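Local coordinates for capsid protein (Infectious hypodermal and hematopoietic necrosis virus, PDB 3N7X) that assembles, as sixty copies, into the icosahedral, calcium-binding shell of a shrimp brevidensovirus, a parvovirus with a jelly-roll capsid, at residues Val124-Leu130 with Glu139-Phe143; Asp63-Asp67 with Asp277-Leu281; His47-Gln51 with Thr96-Val102; Met79-Tyr84 with Glu224-Thr228. All coordinates share one frame. Residues are numbered along the deposited sequence.

Contact 1: residues Val124-Leu130 with Glu139-Phe143; sequences VPLMKDL and ETLTF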
loop_
_atom_site.group_PDB
_atom_site.type_symbol
_atom_site.label_atom_id
_atom_site.label_comp_id
_atom_site.label_asym_id
_atom_site.label_seq_id
_atom_site.Cartn_x
_atom_site.Cartn_y
_atom_site.Cartn_z
ATOM N N VAL A 124 -60.920 -74.420 6.807
ATOM C CA VAL A 124 -61.467 -75.152 5.674
ATOM C C VAL A 124 -62.980 -75.219 5.869
ATOM O O VAL A 124 -63.472 -75.978 6.702
ATOM C CB VAL A 124 -60.912 -76.584 5.601
ATOM C CG1 VAL A 124 -61.568 -77.336 4.452
ATOM C CG2 VAL A 124 -59.406 -76.548 5.417
ATOM N N PRO A 125 -63.736 -74.402 5.119
ATOM C CA PRO A 125 -65.203 -74.363 5.207
ATOM C C PRO A 125 -65.865 -75.662 4.740
ATOM O O PRO A 125 -65.450 -76.264 3.747
ATOM C CB PRO A 125 -65.572 -73.174 4.316
ATOM C CG PRO A 125 -64.360 -72.294 4.401
ATOM C CD PRO A 125 -63.236 -73.293 4.289
ATOM N N LEU A 126 -66.909 -76.073 5.453
ATOM C CA LEU A 126 -67.622 -77.306 5.140
ATOM C C LEU A 126 -69.126 -77.101 5.031
ATOM O O LEU A 126 -69.675 -76.154 5.593
ATOM C CB LEU A 126 -67.356 -78.338 6.233
ATOM C CG LEU A 126 -65.896 -78.694 6.493
ATOM C CD1 LEU A 126 -65.787 -79.428 7.809
ATOM C CD2 LEU A 126 -65.360 -79.537 5.344
ATOM N N MET A 127 -69.794 -78.002 4.315
ATOM C CA MET A 127 -71.244 -77.929 4.178
ATOM C C MET A 127 -71.855 -79.320 4.038
ATOM O O MET A 127 -71.178 -80.280 3.661
ATOM C CB MET A 127 -71.639 -77.073 2.974
ATOM C CG MET A 127 -71.181 -77.612 1.637
ATOM S SD MET A 127 -71.632 -76.462 0.318
ATOM C CE MET A 127 -71.477 -77.504 -1.165
ATOM N N LYS A 128 -73.139 -79.417 4.361
ATOM C CA LYS A 128 -73.866 -80.671 4.265
ATOM C C LYS A 128 -75.235 -80.333 3.695
ATOM O O LYS A 128 -76.269 -80.695 4.253
ATOM C CB LYS A 128 -73.998 -81.311 5.650
ATOM C CG LYS A 128 -74.409 -82.777 5.636
ATOM C CD LYS A 128 -74.334 -83.366 7.037
ATOM C CE LYS A 128 -74.541 -84.872 7.039
ATOM N NZ LYS A 128 -74.316 -85.453 8.401
ATOM N N ASP A 129 -75.231 -79.615 2.580
ATOM C CA ASP A 129 -76.472 -79.220 1.938
ATOM C C ASP A 129 -76.747 -79.986 0.649
ATOM O O ASP A 129 -77.852 -79.926 0.118
ATOM C CB ASP A 129 -76.475 -77.712 1.669
ATOM C CG ASP A 129 -76.466 -76.897 2.949
ATOM O OD1 ASP A 129 -77.245 -77.233 3.869
ATOM O OD2 ASP A 129 -75.689 -75.922 3.038
ATOM N N LEU A 130 -75.743 -80.699 0.148
ATOM C CA LEU A 130 -75.909 -81.491 -1.064
ATOM C C LEU A 130 -76.528 -82.837 -0.714
ATOM O O LEU A 130 -76.238 -83.421 0.333
ATOM C CB LEU A 130 -74.565 -81.720 -1.753
ATOM C CG LEU A 130 -73.909 -80.482 -2.360
ATOM C CD1 LEU A 130 -72.584 -80.865 -2.996
ATOM C CD2 LEU A 130 -74.839 -79.865 -3.393
ATOM N N GLU A 139 -71.680 -84.658 3.760
ATOM C CA GLU A 139 -70.687 -83.620 3.987
ATOM C C GLU A 139 -69.742 -83.463 2.799
ATOM O O GLU A 139 -69.328 -84.448 2.189
ATOM C CB GLU A 139 -69.866 -83.953 5.238
ATOM C CG GLU A 139 -69.146 -82.765 5.851
ATOM C CD GLU A 139 -69.898 -82.170 7.031
ATOM O OE1 GLU A 139 -71.145 -82.137 6.991
ATOM O OE2 GLU A 139 -69.243 -81.725 7.999
ATOM N N THR A 140 -69.409 -82.219 2.475
ATOM C CA THR A 140 -68.479 -81.930 1.387
ATOM C C THR A 140 -67.799 -80.596 1.641
ATOM O O THR A 140 -68.149 -79.862 2.570
ATOM C CB THR A 140 -69.177 -81.791 0.009
ATOM O OG1 THR A 140 -70.056 -80.659 0.032
ATOM C CG2 THR A 140 -69.956 -83.042 -0.333
ATOM N N LEU A 141 -66.810 -80.288 0.814
ATOM C CA LEU A 141 -66.147 -79.008 0.920
ATOM C C LEU A 141 -67.217 -78.017 0.488
ATOM O O LEU A 141 -68.263 -78.394 -0.050
ATOM C CB LEU A 141 -64.967 -78.930 -0.042
ATOM C CG LEU A 141 -63.748 -79.779 0.301
ATOM C CD1 LEU A 141 -62.830 -79.833 -0.901
ATOM C CD2 LEU A 141 -63.031 -79.198 1.514
ATOM N N THR A 142 -66.952 -76.746 0.711
ATOM C CA THR A 142 -67.893 -75.714 0.356
ATOM C C THR A 142 -67.607 -75.255 -1.092
ATOM O O THR A 142 -66.492 -75.441 -1.583
ATOM C CB THR A 142 -67.744 -74.583 1.380
ATOM O OG1 THR A 142 -68.774 -73.620 1.189
ATOM C CG2 THR A 142 -66.393 -73.924 1.245
ATOM N N PHE A 143 -68.604 -74.696 -1.781
ATOM C CA PHE A 143 -68.428 -74.224 -3.169
ATOM C C PHE A 143 -67.466 -73.045 -3.288
ATOM O O PHE A 143 -66.687 -72.964 -4.240
ATOM C CB PHE A 143 -69.746 -73.750 -3.783
ATOM C CG PHE A 143 -70.732 -74.834 -4.057
ATOM C CD1 PHE A 143 -70.320 -76.062 -4.567
ATOM C CD2 PHE A 143 -72.093 -74.601 -3.870
ATOM C CE1 PHE A 143 -71.255 -77.045 -4.889
ATOM C CE2 PHE A 143 -73.036 -75.571 -4.188
ATOM C CZ PHE A 143 -72.620 -76.797 -4.700
HETATM O O HOH W 1 -72.872 -80.849 1.043
#
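Three backbone hydrogen bonds tie 124-130 to 139-143 as an antiparallel hairpin. M127 N donates to T140 O at 3.0 Å and T140 N to M127 O at 2.9 Å, making M127-T140 a hydrogen-bonded pair. A weak third bond runs from T142 N to P125 O (3.4 Å), and the CA of E139 adds a CA-H...O contact to M127 O at 3.4 Å. The next pair, L126-L141, is non-hydrogen-bonded, with CA atoms 4.8 Å apart. The short segment axes are 136° apart, not fully antiparallel. Water 1 accepts from L130 N (3.0 Å) and donates to T140 OG1 (3.0 Å) and weakly to M127 O (3.2 Å).

Apolar contacts cover the face that carries M127 and T140. M127 CE sits over one face of the F143 ring, 3.6 Å from its centroid, a CH-pi contact within a Met-aromatic pair. L130 CD2 approaches F143 CZ at 4.0 Å. V124 CG1 meets L141 CD2 at 3.8 Å.

The hairpin probably corresponds to the DE hairpin that lines the fivefold channel of parvovirus capsids; consistent with this, F143 stacks edge-to-face on F143 of two neighbouring subunits. At its nearest atom the E139 side chain lies about 3 Å from a bound magnesium ion. Strand 111-131 uses V124, L126 and K128 to hydrogen-bond with R284, G282 and K280, so this hairpin extends from the sheet containing strand 281-296.

Contact 2: residues Asp63-Asp67 with Asp277-Leu281; sequences DGNFD and DELKL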
loop_
_atom_site.group_PDB
_atom_site.type_symbol
_atom_site.label_atom_id
_atom_site.label_comp_id
_atom_site.label_asym_id
_atom_site.label_seq_id
_atom_site.Cartn_x
_atom_site.Cartn_y
_atom_site.Cartn_z
ATOM N N ASP A 63 -78.988 -77.120 17.376
ATOM C CA ASP A 63 -79.563 -78.448 17.539
ATOM C C ASP A 63 -80.926 -78.257 16.881
ATOM O O ASP A 63 -81.909 -77.927 17.548
ATOM C CB ASP A 63 -79.747 -78.771 19.021
ATOM C CG ASP A 63 -80.102 -80.226 19.260
ATOM O OD1 ASP A 63 -80.823 -80.811 18.419
ATOM O OD2 ASP A 63 -79.667 -80.781 20.295
ATOM N N GLY A 64 -80.975 -78.439 15.568
ATOM C CA GLY A 64 -82.216 -78.222 14.854
ATOM C C GLY A 64 -82.182 -76.798 14.325
ATOM O O GLY A 64 -81.166 -76.363 13.786
ATOM N N ASN A 65 -83.271 -76.058 14.478
ATOM C CA ASN A 65 -83.299 -74.687 13.994
ATOM C C ASN A 65 -82.337 -73.804 14.769
ATOM O O ASN A 65 -82.137 -73.995 15.968
ATOM C CB ASN A 65 -84.711 -74.119 14.090
ATOM C CG ASN A 65 -85.657 -74.765 13.103
ATOM O OD1 ASN A 65 -85.241 -75.580 12.275
ATOM N ND2 ASN A 65 -86.934 -74.402 13.175
ATOM N N PHE A 66 -81.745 -72.835 14.078
ATOM C CA PHE A 66 -80.801 -71.927 14.710
ATOM C C PHE A 66 -81.414 -71.213 15.901
ATOM O O PHE A 66 -82.596 -70.872 15.891
ATOM C CB PHE A 66 -80.331 -70.841 13.733
ATOM C CG PHE A 66 -79.609 -71.358 12.523
ATOM C CD1 PHE A 66 -78.672 -72.385 12.628
ATOM C CD2 PHE A 66 -79.817 -70.765 11.278
ATOM C CE1 PHE A 66 -77.949 -72.812 11.512
ATOM C CE2 PHE A 66 -79.098 -71.183 10.154
ATOM C CZ PHE A 66 -78.163 -72.205 10.270
ATOM N N ASP A 67 -80.600 -70.988 16.924
ATOM C CA ASP A 67 -81.020 -70.234 18.103
ATOM C C ASP A 67 -79.764 -69.535 18.619
ATOM O O ASP A 67 -78.691 -69.677 18.033
ATOM C CB ASP A 67 -81.630 -71.140 19.187
ATOM C CG ASP A 67 -80.632 -72.118 19.778
ATOM O OD1 ASP A 67 -79.509 -71.702 20.156
ATOM O OD2 ASP A 67 -80.985 -73.310 19.880
ATOM N N ASP A 277 -84.885 -70.800 4.748
ATOM C CA ASP A 277 -84.041 -71.986 4.631
ATOM C C ASP A 277 -82.786 -71.800 5.488
ATOM O O ASP A 277 -82.226 -70.705 5.543
ATOM C CB ASP A 277 -83.639 -72.190 3.171
ATOM C CG ASP A 277 -84.827 -72.481 2.271
ATOM O OD1 ASP A 277 -85.251 -73.656 2.212
ATOM O OD2 ASP A 277 -85.341 -71.536 1.630
ATOM N N GLU A 278 -82.350 -72.857 6.164
ATOM C CA GLU A 278 -81.154 -72.776 6.999
ATOM C C GLU A 278 -80.076 -73.702 6.452
ATOM O O GLU A 278 -80.296 -74.904 6.297
ATOM C CB GLU A 278 -81.479 -73.151 8.450
ATOM C CG GLU A 278 -82.557 -72.274 9.076
ATOM C CD GLU A 278 -82.712 -72.486 10.578
ATOM O OE1 GLU A 278 -82.081 -73.421 11.130
ATOM O OE2 GLU A 278 -83.475 -71.715 11.207
ATOM N N LEU A 279 -78.913 -73.141 6.148
ATOM C CA LEU A 279 -77.821 -73.943 5.616
ATOM C C LEU A 279 -77.127 -74.734 6.710
ATOM O O LEU A 279 -77.208 -74.393 7.892
ATOM C CB LEU A 279 -76.798 -73.050 4.913
ATOM C CG LEU A 279 -77.284 -72.247 3.703
ATOM C CD1 LEU A 279 -76.094 -71.531 3.079
ATOM C CD2 LEU A 279 -77.942 -73.170 2.684
ATOM N N LYS A 280 -76.459 -75.809 6.309
ATOM C CA LYS A 280 -75.718 -76.648 7.242
ATOM C C LYS A 280 -74.245 -76.430 6.930
ATOM O O LYS A 280 -73.658 -77.117 6.088
ATOM C CB LYS A 280 -76.090 -78.121 7.060
ATOM C CG LYS A 280 -77.564 -78.423 7.289
ATOM C CD LYS A 280 -77.827 -79.928 7.328
ATOM C CE LYS A 280 -79.320 -80.239 7.386
ATOM N NZ LYS A 280 -80.020 -79.827 6.129
ATOM N N LEU A 281 -73.658 -75.451 7.607
ATOM C CA LEU A 281 -72.261 -75.116 7.392
ATOM C C LEU A 281 -71.417 -75.357 8.633
ATOM O O LEU A 281 -71.924 -75.392 9.754
ATOM C CB LEU A 281 -72.134 -73.645 6.972
ATOM C CG LEU A 281 -72.973 -73.172 5.782
ATOM C CD1 LEU A 281 -72.734 -71.689 5.567
ATOM C CD2 LEU A 281 -72.607 -73.959 4.528
HETATM O O HOH W 2 -80.700 -75.548 11.146
HETATM O O HOH W 3 -84.185 -70.449 13.633
#
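This is a small, partly buried contact between two loops, built around one carboxylate: E278, just ahead of strand 281-296, reaches into the loop that links strands 45-59 and 70-74. E278 OE1 accepts a hydrogen bond from F66 N at 3.0 Å, the one direct hydrogen bond between the segments. Two waters widen the link. Water 2 donates to G64 O (2.8 Å) and to E278 OE1 (2.5 Å), while water 3 donates to F66 O (2.8 Å) and to E278 OE2 (2.8 Å). Both carboxylate oxygens therefore serve backbone groups of 63-67.

In the jelly-roll fold these segments probably belong to the BC and HI loops. Backbone bonding of K280 to K128 leads 277-281 into the sheet, and L279 packs on L126 of a neighbouring subunit.

The F66 side chain completes the interface. E278 OE1 lies over one face of its ring, and F66 CD2 is 3.4 Å from E278 CD; at the ring edge, F66 CZ comes within 3.4 Å of L279 O. F66 also rests on A60 and P270. G64 has phi/psi of 95/-135°, where a CB would be jammed against D63 O.

Contact 3: residues His47-Gln51 with Thr96-Val102; sequences HITFQ and TQRYKMV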
loop_
_atom_site.group_PDB
_atom_site.type_symbol
_atom_site.label_atom_id
_atom_site.label_comp_id
_atom_site.label_asym_id
_atom_site.label_seq_id
_atom_site.Cartn_x
_atom_site.Cartn_y
_atom_site.Cartn_z
ATOM N N HIS A 47 -36.692 -72.804 32.847
ATOM C CA HIS A 47 -37.795 -72.456 31.953
ATOM C C HIS A 47 -38.145 -73.603 31.019
ATOM O O HIS A 47 -37.265 -74.227 30.432
ATOM C CB HIS A 47 -37.427 -71.215 31.134
ATOM C CG HIS A 47 -37.266 -69.976 31.961
ATOM N ND1 HIS A 47 -38.292 -69.077 32.166
ATOM C CD2 HIS A 47 -36.210 -69.511 32.673
ATOM C CE1 HIS A 47 -37.873 -68.111 32.966
ATOM N NE2 HIS A 47 -36.614 -68.350 33.289
ATOM N N ILE A 48 -39.436 -73.883 30.891
ATOM C CA ILE A 48 -39.901 -74.951 30.021
ATOM C C ILE A 48 -41.001 -74.420 29.121
ATOM O O ILE A 48 -41.963 -73.815 29.598
ATOM C CB ILE A 48 -40.497 -76.150 30.812
ATOM C CG1 ILE A 48 -39.457 -76.753 31.754
ATOM C CG2 ILE A 48 -40.963 -77.225 29.847
ATOM C CD1 ILE A 48 -39.298 -76.009 33.051
ATOM N N THR A 49 -40.856 -74.646 27.820
ATOM C CA THR A 49 -41.861 -74.211 26.865
ATOM C C THR A 49 -42.684 -75.408 26.399
ATOM O O THR A 49 -42.143 -76.481 26.137
ATOM C CB THR A 49 -41.222 -73.546 25.636
ATOM O OG1 THR A 49 -40.604 -72.316 26.032
ATOM C CG2 THR A 49 -42.281 -73.255 24.572
ATOM N N PHE A 50 -43.995 -75.215 26.314
ATOM C CA PHE A 50 -44.899 -76.263 25.865
ATOM C C PHE A 50 -45.452 -75.846 24.516
ATOM O O PHE A 50 -45.833 -74.687 24.331
ATOM C CB PHE A 50 -46.042 -76.432 26.864
ATOM C CG PHE A 50 -45.610 -77.007 28.178
ATOM C CD1 PHE A 50 -45.709 -78.376 28.418
ATOM C CD2 PHE A 50 -45.056 -76.189 29.162
ATOM C CE1 PHE A 50 -45.262 -78.928 29.619
ATOM C CE2 PHE A 50 -44.606 -76.728 30.367
ATOM C CZ PHE A 50 -44.709 -78.104 30.595
ATOM N N GLN A 51 -45.489 -76.785 23.573
ATOM C CA GLN A 51 -45.993 -76.500 22.232
ATOM C C GLN A 51 -46.751 -77.697 21.693
ATOM O O GLN A 51 -46.357 -78.837 21.934
ATOM C CB GLN A 51 -44.832 -76.188 21.285
ATOM C CG GLN A 51 -43.939 -75.055 21.744
ATOM C CD GLN A 51 -42.624 -74.998 20.988
ATOM O OE1 GLN A 51 -41.922 -76.002 20.864
ATOM N NE2 GLN A 51 -42.276 -73.814 20.491
ATOM N N THR A 96 -48.102 -84.483 29.141
ATOM C CA THR A 96 -47.010 -84.362 28.183
ATOM C C THR A 96 -45.716 -84.789 28.866
ATOM O O THR A 96 -45.593 -84.680 30.084
ATOM C CB THR A 96 -46.837 -82.905 27.722
ATOM O OG1 THR A 96 -46.599 -82.073 28.867
ATOM C CG2 THR A 96 -48.079 -82.416 26.995
ATOM N N GLN A 97 -44.748 -85.268 28.089
ATOM C CA GLN A 97 -43.477 -85.691 28.668
ATOM C C GLN A 97 -42.880 -84.573 29.503
ATOM O O GLN A 97 -42.361 -84.813 30.595
ATOM C CB GLN A 97 -42.472 -86.080 27.583
ATOM C CG GLN A 97 -42.514 -87.536 27.161
ATOM C CD GLN A 97 -42.380 -88.503 28.330
ATOM O OE1 GLN A 97 -43.371 -89.077 28.787
ATOM N NE2 GLN A 97 -41.154 -88.682 28.820
ATOM N N ARG A 98 -42.954 -83.351 28.990
ATOM C CA ARG A 98 -42.398 -82.223 29.713
ATOM C C ARG A 98 -43.078 -82.019 31.059
ATOM O O ARG A 98 -42.400 -81.894 32.081
ATOM C CB ARG A 98 -42.453 -80.954 28.856
ATOM C CG ARG A 98 -41.520 -81.053 27.652
ATOM C CD ARG A 98 -41.288 -79.741 26.913
ATOM N NE ARG A 98 -40.214 -79.919 25.938
ATOM C CZ ARG A 98 -39.437 -78.946 25.464
ATOM N NH1 ARG A 98 -39.603 -77.691 25.862
ATOM N NH2 ARG A 98 -38.470 -79.239 24.604
ATOM N N TYR A 99 -44.404 -82.003 31.086
ATOM C CA TYR A 99 -45.076 -81.825 32.363
ATOM C C TYR A 99 -44.696 -82.972 33.296
ATOM O O TYR A 99 -44.365 -82.762 34.463
ATOM C CB TYR A 99 -46.595 -81.775 32.181
ATOM C CG TYR A 99 -47.359 -81.785 33.492
ATOM C CD1 TYR A 99 -46.955 -80.990 34.571
ATOM C CD2 TYR A 99 -48.481 -82.601 33.661
ATOM C CE1 TYR A 99 -47.650 -81.010 35.788
ATOM C CE2 TYR A 99 -49.183 -82.627 34.871
ATOM C CZ TYR A 99 -48.762 -81.832 35.930
ATOM O OH TYR A 99 -49.454 -81.869 37.122
ATOM N N LYS A 100 -44.722 -84.187 32.762
ATOM C CA LYS A 100 -44.400 -85.374 33.536
ATOM C C LYS A 100 -43.044 -85.295 34.238
ATOM O O LYS A 100 -42.924 -85.651 35.410
ATOM C CB LYS A 100 -44.438 -86.595 32.621
ATOM C CG LYS A 100 -44.213 -87.921 33.316
ATOM C CD LYS A 100 -44.309 -89.053 32.309
ATOM C CE LYS A 100 -44.076 -90.417 32.949
ATOM N NZ LYS A 100 -44.157 -91.520 31.937
ATOM N N MET A 101 -42.031 -84.817 33.528
ATOM C CA MET A 101 -40.689 -84.727 34.084
ATOM C C MET A 101 -40.443 -83.612 35.093
ATOM O O MET A 101 -39.449 -83.658 35.816
ATOM C CB MET A 101 -39.673 -84.593 32.957
ATOM C CG MET A 101 -39.740 -85.710 31.938
ATOM S SD MET A 101 -39.225 -87.276 32.631
ATOM C CE MET A 101 -37.552 -87.304 32.129
ATOM N N VAL A 102 -41.320 -82.612 35.146
ATOM C CA VAL A 102 -41.130 -81.509 36.089
ATOM C C VAL A 102 -42.276 -81.387 37.075
ATOM O O VAL A 102 -42.274 -80.511 37.936
ATOM C CB VAL A 102 -40.986 -80.154 35.367
ATOM C CG1 VAL A 102 -39.763 -80.176 34.478
ATOM C CG2 VAL A 102 -42.238 -79.854 34.555
#
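F50 directs its ring at the first turn of helix 97-109, overlapping the backbone there and the base of R98. Strand 45-59 belongs, with strands 281-296, 111-131 and 208-214, to what is probably the BIDG sheet of the viral jelly roll, and the helix packs on it. The segment axes come within 9.5 Å of each other and their directions differ by 150°.

F50 CE1 carries most of the ring's contact: it lies 3.5 Å from R98 CB and 4.1 Å from Y99 CB. Two residues earlier in the strand, I48 points at the helix, with I48 CG2 3.9 Å from R98 CD and I48 CG1 4.4 Å from V102 CG1. The aliphatic part of R98 thus fills the space beside I48 and brings its guanidinium alongside the strand backbone, where R98 NH1 makes a weak 2.8 Å hydrogen bond to T49 O. The stronger partners of this arginine lie on a neighbouring subunit: R98 NE bonds to P298 O and R98 NH1 forms a salt bridge with D44 there. T49 turns its CB away from the helix, and its OG1 bonds to H292 of the adjacent strand.

T96 is the N-cap. Its OG1 hydrogen-bonds to L83 O and accepts from Y99 N at 3.1 Å, while the edge of the F50 ring touches both capping atoms: CE1 is 3.5 Å from T96 OG1 and 3.5 Å from Y99 N.

Contact 4: residues Met79-Tyr84 with Glu224-Thr228; sequences MNLYLY and EIPTT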
loop_
_atom_site.group_PDB
_atom_site.type_symbol
_atom_site.label_atom_id
_atom_site.label_comp_id
_atom_site.label_asym_id
_atom_site.label_seq_id
_atom_site.Cartn_x
_atom_site.Cartn_y
_atom_site.Cartn_z
ATOM N N MET A 79 -54.491 -74.022 32.212
ATOM C CA MET A 79 -53.161 -74.598 32.045
ATOM C C MET A 79 -53.230 -76.036 31.547
ATOM O O MET A 79 -52.339 -76.505 30.839
ATOM C CB MET A 79 -52.404 -74.553 33.370
ATOM C CG MET A 79 -52.062 -73.153 33.832
ATOM S SD MET A 79 -51.223 -73.130 35.427
ATOM C CE MET A 79 -49.658 -73.924 35.019
ATOM N N ASN A 80 -54.302 -76.727 31.916
ATOM C CA ASN A 80 -54.491 -78.118 31.537
ATOM C C ASN A 80 -54.415 -78.337 30.034
ATOM O O ASN A 80 -53.966 -79.387 29.581
ATOM C CB ASN A 80 -55.839 -78.617 32.053
ATOM C CG ASN A 80 -56.069 -78.260 33.505
ATOM O OD1 ASN A 80 -56.179 -77.082 33.858
ATOM N ND2 ASN A 80 -56.139 -79.276 34.362
ATOM N N LEU A 81 -54.854 -77.349 29.261
ATOM C CA LEU A 81 -54.839 -77.480 27.810
ATOM C C LEU A 81 -53.437 -77.494 27.230
ATOM O O LEU A 81 -53.241 -77.924 26.097
ATOM C CB LEU A 81 -55.639 -76.349 27.162
ATOM C CG LEU A 81 -57.140 -76.287 27.462
ATOM C CD1 LEU A 81 -57.750 -75.127 26.699
ATOM C CD2 LEU A 81 -57.818 -77.594 27.062
ATOM N N TYR A 82 -52.458 -77.036 28.003
ATOM C CA TYR A 82 -51.081 -76.984 27.519
ATOM C C TYR A 82 -50.180 -78.073 28.090
ATOM O O TYR A 82 -49.281 -78.556 27.406
ATOM C CB TYR A 82 -50.465 -75.623 27.845
ATOM C CG TYR A 82 -51.281 -74.432 27.392
ATOM C CD1 TYR A 82 -51.051 -73.825 26.152
ATOM C CD2 TYR A 82 -52.276 -73.899 28.215
ATOM C CE1 TYR A 82 -51.792 -72.709 25.748
ATOM C CE2 TYR A 82 -53.018 -72.792 27.823
ATOM C CZ TYR A 82 -52.772 -72.203 26.594
ATOM O OH TYR A 82 -53.503 -71.097 26.230
ATOM N N LEU A 83 -50.410 -78.451 29.345
ATOM C CA LEU A 83 -49.589 -79.470 29.997
ATOM C C LEU A 83 -50.020 -80.902 29.694
ATOM O O LEU A 83 -49.305 -81.855 30.010
ATOM C CB LEU A 83 -49.575 -79.234 31.512
ATOM C CG LEU A 83 -48.551 -78.218 32.033
ATOM C CD1 LEU A 83 -48.547 -76.978 31.166
ATOM C CD2 LEU A 83 -48.872 -77.869 33.472
ATOM N N TYR A 84 -51.192 -81.048 29.082
ATOM C CA TYR A 84 -51.708 -82.364 28.718
ATOM C C TYR A 84 -51.866 -82.462 27.213
ATOM O O TYR A 84 -51.893 -81.449 26.512
ATOM C CB TYR A 84 -53.070 -82.610 29.366
ATOM C CG TYR A 84 -53.005 -82.928 30.835
ATOM C CD1 TYR A 84 -52.903 -84.248 31.275
ATOM C CD2 TYR A 84 -53.035 -81.910 31.788
ATOM C CE1 TYR A 84 -52.834 -84.548 32.637
ATOM C CE2 TYR A 84 -52.967 -82.197 33.149
ATOM C CZ TYR A 84 -52.868 -83.516 33.569
ATOM O OH TYR A 84 -52.814 -83.803 34.915
ATOM N N GLU A 224 -49.833 -79.571 41.678
ATOM C CA GLU A 224 -49.840 -80.136 40.334
ATOM C C GLU A 224 -51.042 -79.576 39.589
ATOM O O GLU A 224 -51.875 -78.876 40.164
ATOM C CB GLU A 224 -49.997 -81.658 40.374
ATOM C CG GLU A 224 -49.192 -82.389 41.426
ATOM C CD GLU A 224 -49.420 -83.897 41.369
ATOM O OE1 GLU A 224 -50.586 -84.317 41.173
ATOM O OE2 GLU A 224 -48.442 -84.662 41.527
ATOM N N ILE A 225 -51.119 -79.885 38.301
ATOM C CA ILE A 225 -52.250 -79.473 37.488
ATOM C C ILE A 225 -52.942 -80.799 37.194
ATOM O O ILE A 225 -52.564 -81.528 36.276
ATOM C CB ILE A 225 -51.809 -78.771 36.180
ATOM C CG1 ILE A 225 -51.344 -77.341 36.480
ATOM C CG2 ILE A 225 -52.980 -78.691 35.206
ATOM C CD1 ILE A 225 -50.123 -77.247 37.331
ATOM N N PRO A 226 -53.962 -81.134 37.998
ATOM C CA PRO A 226 -54.741 -82.368 37.888
ATOM C C PRO A 226 -55.532 -82.534 36.606
ATOM O O PRO A 226 -55.628 -81.633 35.779
ATOM C CB PRO A 226 -55.645 -82.304 39.110
ATOM C CG PRO A 226 -55.955 -80.847 39.177
ATOM C CD PRO A 226 -54.584 -80.223 38.976
ATOM N N THR A 227 -56.114 -83.712 36.472
ATOM C CA THR A 227 -56.901 -84.065 35.314
ATOM C C THR A 227 -58.377 -83.852 35.629
ATOM O O THR A 227 -59.236 -83.911 34.751
ATOM C CB THR A 227 -56.668 -85.539 34.980
ATOM O OG1 THR A 227 -57.302 -85.848 33.741
ATOM C CG2 THR A 227 -57.256 -86.430 36.071
ATOM N N THR A 228 -58.651 -83.583 36.898
ATOM C CA THR A 228 -60.011 -83.414 37.388
ATOM C C THR A 228 -60.594 -82.005 37.340
ATOM O O THR A 228 -61.804 -81.837 37.175
ATOM C CB THR A 228 -60.092 -83.894 38.831
ATOM O OG1 THR A 228 -59.326 -83.011 39.663
ATOM C CG2 THR A 228 -59.513 -85.301 38.949
#
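Segment 79-84, built round the short helix 80-83, presents a hollow, and I225 is the bump that fills it. I225 lies in the long loop between strands 220-221 and 264-268, probably the GH loop of the jelly-roll capsid fold, so the contact joins that loop to a single helical turn leading into strand 84-86.

M79, N80, L83 and Y84 line the hollow. I225 CD1 approaches M79 CE at 4.1 Å, and I225 CG1 lies 3.9 Å from L83 CD2. I225 CG2 fits between N80 and Y84, 3.3 Å from N80 ND2 and 4.1 Å from Y84 CE2. M79, L83 and Y84 all direct CA-to-CB toward the loop, as I225 does toward them, so the side chains face one another across the interface. Beyond the hollow, I225 also packs on W111 of strand 111-131 and M106 of helix 97-109.

P226 points its CB away, and T227 lies at the margin of the contact, its CB 4.2 Å from Y84 OH. N80 is held chiefly from further along the loop, where its OD1 bonds to T231 N. The Y84 ring spans the gap alongside I225, packing also on L171 and I175, and brings its hydroxyl to the loop backbone: Y84 OH donates to I225 O at 2.7 Å.

How the contacts relate
Contacts 1, 3 and 4 are buried, whereas contact 2 is partly open to solvent. Contacts 1 and 2, centres 14 Å apart, meet directly: K128 N lies 2.9 Å from K280 O and D129 OD1 2.9 Å from K280 N. Contacts 3 and 4, centres 11 Å apart, are joined by Y99 OH to I225 N (2.8 Å). These two pairs lie more than 30 Å apart, centre to centre, but contacts 1 and 3 reach the same sheet. Strand pairing dominates contact 1, water and carboxylate contact 2, strand-to-helix packing contact 3 and side-chain fit contact 4. Contact 4 alone touches no other subunit.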